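Local structure of Di-haem cytochrome c peroxidase family protein (6NX0) at residues Leu282-Phe293 with Asp446-Thr456. The protein is a diheme enzyme of the cytochrome c peroxidase/MauG family that carries two covalent c-type hemes and probably acts in peroxide reduction and electron transfer. Residues are numbered along the deposited sequence; the frame is centred on the assembly and turned at random.
Sequences LTPQEMRGLALF and DVDDLVAFLRT
The near-perpendicular packing of the N- and C-terminal helices of a cytochrome c domain, here 284-293 and 444-455, brings Gly-289 against Asp-449 and Phe-453. Helix axes pass 7.0 Å apart at -102°, a closeness made possible by Gly-289: without a side chain, its CA meets Asp-449 O at 3.3 Å in a CA-H...O contact.

Beside this crossing, the Asp-449 side chain fits as a knob among Gln-285, Arg-288, Gly-289 and Leu-292. Gln-285, extended with CG anti to the backbone N (chi1 176°), brings NE2 to OD1 of Asp-449 at 2.9 Å, nearly along the C-O axis. Arg-288 NE reaches Asp-449 OD2, also at 2.9 Å, from above the carboxylate plane, forming a salt bridge; both oxygens of this buried acid are thus engaged.

The flat Phe-453 ring suits the apolar ground between the helices: one face receives Leu-290, whose CA lies 4.0 Å from the ring centroid in a CH-pi contact, and CE2 sits over a face of Phe-293, the ring planes 59° apart. A water links Glu-286 OE2 to Ala-452 O. Thr-283 OG1 accepts from Glu-286 N and Glu-286 OE1 from Thr-283 N, a capping box; OE1 also salt-bridges Arg-271.

Phe-293 touches Cys-301, bonded to the second heme, and His-305, its axial ligand; Leu-450 approaches that heme. Helix 390-399 packs on Leu-450 and Leu-454, helix 271-276 on Leu-282 and Thr-456.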
loop_
_atom_site.group_PDB
_atom_site.type_symbol
_atom_site.label_atom_id
_atom_site.label_comp_id
_atom_site.label_asym_id
_atom_site.label_seq_id
_atom_site.Cartn_x
_atom_site.Cartn_y
_atom_site.Cartn_z
ATOM N N LEU A 282 -25.077 6.497 -7.567
ATOM C CA LEU A 282 -23.994 7.387 -7.950
ATOM C C LEU A 282 -24.467 8.317 -9.061
ATOM O O LEU A 282 -25.536 8.121 -9.656
ATOM C CB LEU A 282 -22.789 6.583 -8.418
ATOM C CG LEU A 282 -22.238 5.588 -7.396
ATOM C CD1 LEU A 282 -21.081 4.820 -7.993
ATOM C CD2 LEU A 282 -21.807 6.321 -6.141
ATOM N N THR A 283 -23.641 9.310 -9.381
ATOM C CA THR A 283 -24.001 10.238 -10.445
ATOM C C THR A 283 -23.779 9.600 -11.810
ATOM O O THR A 283 -23.000 8.653 -11.949
ATOM C CB THR A 283 -23.171 11.519 -10.374
ATOM O OG1 THR A 283 -21.815 11.222 -10.742
ATOM C CG2 THR A 283 -23.208 12.159 -8.982
ATOM N N PRO A 284 -24.441 10.107 -12.846
ATOM C CA PRO A 284 -24.154 9.600 -14.192
ATOM C C PRO A 284 -22.668 9.609 -14.536
ATOM O O PRO A 284 -22.173 8.626 -15.106
ATOM C CB PRO A 284 -24.979 10.533 -15.084
ATOM C CG PRO A 284 -26.166 10.868 -14.214
ATOM C CD PRO A 284 -25.618 11.000 -12.824
ATOM N N GLN A 285 -21.946 10.682 -14.208
ATOM C CA GLN A 285 -20.512 10.715 -14.483
ATOM C C GLN A 285 -19.783 9.618 -13.729
ATOM O O GLN A 285 -18.891 8.970 -14.288
ATOM C CB GLN A 285 -19.925 12.071 -14.118
ATOM C CG GLN A 285 -18.417 12.101 -14.309
ATOM C CD GLN A 285 -17.793 13.420 -13.958
ATOM O OE1 GLN A 285 -18.177 14.065 -12.976
ATOM N NE2 GLN A 285 -16.804 13.828 -14.745
ATOM N N GLU A 286 -20.100 9.438 -12.447
ATOM C CA GLU A 286 -19.451 8.376 -11.664
ATOM C C GLU A 286 -19.721 7.007 -12.278
ATOM O O GLU A 286 -18.822 6.151 -12.348
ATOM C CB GLU A 286 -19.905 8.443 -10.196
ATOM C CG GLU A 286 -19.347 9.678 -9.453
ATOM C CD GLU A 286 -20.105 10.065 -8.205
ATOM O OE1 GLU A 286 -21.161 9.472 -7.921
ATOM O OE2 GLU A 286 -19.612 10.958 -7.471
ATOM N N MET A 287 -20.945 6.788 -12.764
ATOM C CA MET A 287 -21.256 5.539 -13.452
ATOM C C MET A 287 -20.482 5.407 -14.767
ATOM O O MET A 287 -20.054 4.299 -15.119
ATOM C CB MET A 287 -22.772 5.441 -13.688
ATOM C CG MET A 287 -23.598 5.302 -12.415
ATOM S SD MET A 287 -23.181 3.892 -11.384
ATOM C CE MET A 287 -23.712 2.520 -12.421
ATOM N N ARG A 288 -20.277 6.498 -15.511
ATOM C CA ARG A 288 -19.424 6.399 -16.699
ATOM C C ARG A 288 -18.021 5.977 -16.311
ATOM O O ARG A 288 -17.386 5.172 -17.005
ATOM C CB ARG A 288 -19.372 7.712 -17.467
ATOM C CG ARG A 288 -20.658 8.070 -18.160
ATOM C CD ARG A 288 -20.434 9.135 -19.201
ATOM N NE ARG A 288 -19.834 10.362 -18.692
ATOM C CZ ARG A 288 -20.517 11.345 -18.104
ATOM N NH1 ARG A 288 -21.833 11.242 -17.928
ATOM N NH2 ARG A 288 -19.884 12.426 -17.678
ATOM N N GLY A 289 -17.496 6.557 -15.236
ATOM C CA GLY A 289 -16.157 6.192 -14.797
ATOM C C GLY A 289 -16.053 4.746 -14.355
ATOM O O GLY A 289 -15.055 4.079 -14.633
ATOM N N LEU A 290 -17.063 4.250 -13.635
ATOM C CA LEU A 290 -17.099 2.847 -13.242
ATOM C C LEU A 290 -17.085 1.957 -14.475
ATOM O O LEU A 290 -16.365 0.956 -14.524
ATOM C CB LEU A 290 -18.346 2.561 -12.407
ATOM C CG LEU A 290 -18.685 1.113 -12.073
ATOM C CD1 LEU A 290 -17.581 0.463 -11.268
ATOM C CD2 LEU A 290 -20.008 1.065 -11.327
ATOM N N ALA A 291 -17.845 2.330 -15.502
ATOM C CA ALA A 291 -17.843 1.514 -16.713
ATOM C C ALA A 291 -16.489 1.560 -17.417
ATOM O O ALA A 291 -16.024 0.535 -17.931
ATOM C CB ALA A 291 -18.965 1.967 -17.637
ATOM N N LEU A 292 -15.833 2.728 -17.457
ATOM C CA LEU A 292 -14.488 2.803 -18.030
ATOM C C LEU A 292 -13.507 1.949 -17.237
ATOM O O LEU A 292 -12.608 1.320 -17.808
ATOM C CB LEU A 292 -14.012 4.252 -18.047
ATOM C CG LEU A 292 -14.694 5.102 -19.112
ATOM C CD1 LEU A 292 -14.597 6.559 -18.720
ATOM C CD2 LEU A 292 -14.045 4.891 -20.474
ATOM N N PHE A 293 -13.646 1.975 -15.915
ATOM C CA PHE A 293 -12.783 1.231 -15.003
ATOM C C PHE A 293 -12.812 -0.256 -15.288
ATOM O O PHE A 293 -11.788 -0.935 -15.122
ATOM C CB PHE A 293 -13.234 1.524 -13.567
ATOM C CG PHE A 293 -12.242 1.125 -12.502
ATOM C CD1 PHE A 293 -12.269 -0.121 -11.920
ATOM C CD2 PHE A 293 -11.304 2.046 -12.069
ATOM C CE1 PHE A 293 -11.341 -0.460 -10.946
ATOM C CE2 PHE A 293 -10.393 1.726 -11.095
ATOM C CZ PHE A 293 -10.411 0.485 -10.521
ATOM N N ASP A 446 -12.777 10.872 -20.602
ATOM C CA ASP A 446 -12.718 9.562 -19.966
ATOM C C ASP A 446 -11.884 9.616 -18.689
ATOM O O ASP A 446 -12.266 9.049 -17.663
ATOM C CB ASP A 446 -12.089 8.526 -20.900
ATOM C CG ASP A 446 -12.964 8.167 -22.100
ATOM O OD1 ASP A 446 -14.193 8.383 -22.052
ATOM O OD2 ASP A 446 -12.406 7.636 -23.087
ATOM N N VAL A 447 -10.732 10.277 -18.755
ATOM C CA VAL A 447 -9.872 10.391 -17.575
ATOM C C VAL A 447 -10.605 11.130 -16.469
ATOM O O VAL A 447 -10.573 10.718 -15.299
ATOM C CB VAL A 447 -8.557 11.081 -17.963
ATOM C CG1 VAL A 447 -7.737 11.437 -16.721
ATOM C CG2 VAL A 447 -7.750 10.189 -18.882
ATOM N N ASP A 448 -11.280 12.240 -16.816
ATOM C CA ASP A 448 -12.071 12.964 -15.821
ATOM C C ASP A 448 -13.113 12.053 -15.160
ATOM O O ASP A 448 -13.354 12.127 -13.949
ATOM C CB ASP A 448 -12.783 14.160 -16.459
ATOM C CG ASP A 448 -11.836 15.195 -17.091
ATOM O OD1 ASP A 448 -10.621 15.244 -16.801
ATOM O OD2 ASP A 448 -12.341 16.003 -17.908
ATOM N N ASP A 449 -13.783 11.209 -15.956
ATOM C CA ASP A 449 -14.814 10.336 -15.419
ATOM C C ASP A 449 -14.233 9.271 -14.489
ATOM O O ASP A 449 -14.835 8.953 -13.459
ATOM C CB ASP A 449 -15.585 9.694 -16.569
ATOM C CG ASP A 449 -16.432 10.697 -17.356
ATOM O OD1 ASP A 449 -16.594 11.856 -16.903
ATOM O OD2 ASP A 449 -16.936 10.310 -18.445
ATOM N N LEU A 450 -13.055 8.726 -14.834
ATOM C CA LEU A 450 -12.369 7.791 -13.947
ATOM C C LEU A 450 -12.033 8.440 -12.609
ATOM O O LEU A 450 -12.252 7.834 -11.552
ATOM C CB LEU A 450 -11.106 7.266 -14.616
ATOM C CG LEU A 450 -11.321 6.165 -15.668
ATOM C CD1 LEU A 450 -10.075 5.993 -16.538
ATOM C CD2 LEU A 450 -11.695 4.876 -15.014
ATOM N N VAL A 451 -11.526 9.676 -12.633
ATOM C CA VAL A 451 -11.291 10.399 -11.378
ATOM C C VAL A 451 -12.583 10.541 -10.579
ATOM O O VAL A 451 -12.610 10.302 -9.368
ATOM C CB VAL A 451 -10.653 11.764 -11.668
ATOM C CG1 VAL A 451 -10.605 12.631 -10.399
ATOM C CG2 VAL A 451 -9.286 11.595 -12.277
ATOM N N ALA A 452 -13.682 10.912 -11.245
ATOM C CA ALA A 452 -14.955 11.015 -10.538
ATOM C C ALA A 452 -15.327 9.697 -9.864
ATOM O O ALA A 452 -15.786 9.665 -8.719
ATOM C CB ALA A 452 -16.059 11.446 -11.504
ATOM N N PHE A 453 -15.108 8.569 -10.553
ATOM C CA PHE A 453 -15.401 7.301 -9.920
ATOM C C PHE A 453 -14.485 7.043 -8.725
ATOM O O PHE A 453 -14.947 6.606 -7.675
ATOM C CB PHE A 453 -15.290 6.174 -10.940
ATOM C CG PHE A 453 -15.347 4.842 -10.312
ATOM C CD1 PHE A 453 -16.486 4.418 -9.664
ATOM C CD2 PHE A 453 -14.232 4.005 -10.324
ATOM C CE1 PHE A 453 -16.523 3.188 -9.033
ATOM C CE2 PHE A 453 -14.262 2.775 -9.700
ATOM C CZ PHE A 453 -15.396 2.362 -9.049
ATOM N N LEU A 454 -13.179 7.301 -8.858
ATOM C CA LEU A 454 -12.280 7.027 -7.733
ATOM C C LEU A 454 -12.652 7.845 -6.507
ATOM O O LEU A 454 -12.422 7.413 -5.373
ATOM C CB LEU A 454 -10.837 7.295 -8.136
ATOM C CG LEU A 454 -10.301 6.319 -9.200
ATOM C CD1 LEU A 454 -8.864 6.711 -9.581
ATOM C CD2 LEU A 454 -10.390 4.869 -8.711
ATOM N N ARG A 455 -13.218 9.030 -6.710
ATOM C CA ARG A 455 -13.615 9.845 -5.571
ATOM C C ARG A 455 -14.790 9.241 -4.800
ATOM O O ARG A 455 -14.993 9.588 -3.632
ATOM C CB ARG A 455 -13.930 11.262 -6.075
ATOM C CG ARG A 455 -12.725 12.020 -6.591
ATOM C CD ARG A 455 -13.137 13.245 -7.458
ATOM N NE ARG A 455 -13.972 14.182 -6.699
ATOM C CZ ARG A 455 -13.503 15.134 -5.894
ATOM N NH1 ARG A 455 -12.199 15.298 -5.735
ATOM N NH2 ARG A 455 -14.364 15.921 -5.236
ATOM N N THR A 456 -15.549 8.311 -5.389
ATOM C CA THR A 456 -16.608 7.628 -4.646
ATOM C C THR A 456 -16.079 6.610 -3.642
ATOM O O THR A 456 -16.859 6.077 -2.840
ATOM C CB THR A 456 -17.599 6.909 -5.585
ATOM O OG1 THR A 456 -17.030 5.687 -6.109
ATOM C CG2 THR A 456 -18.082 7.824 -6.716
HETATM O O HOH W 1 -17.225 11.852 -7.709
#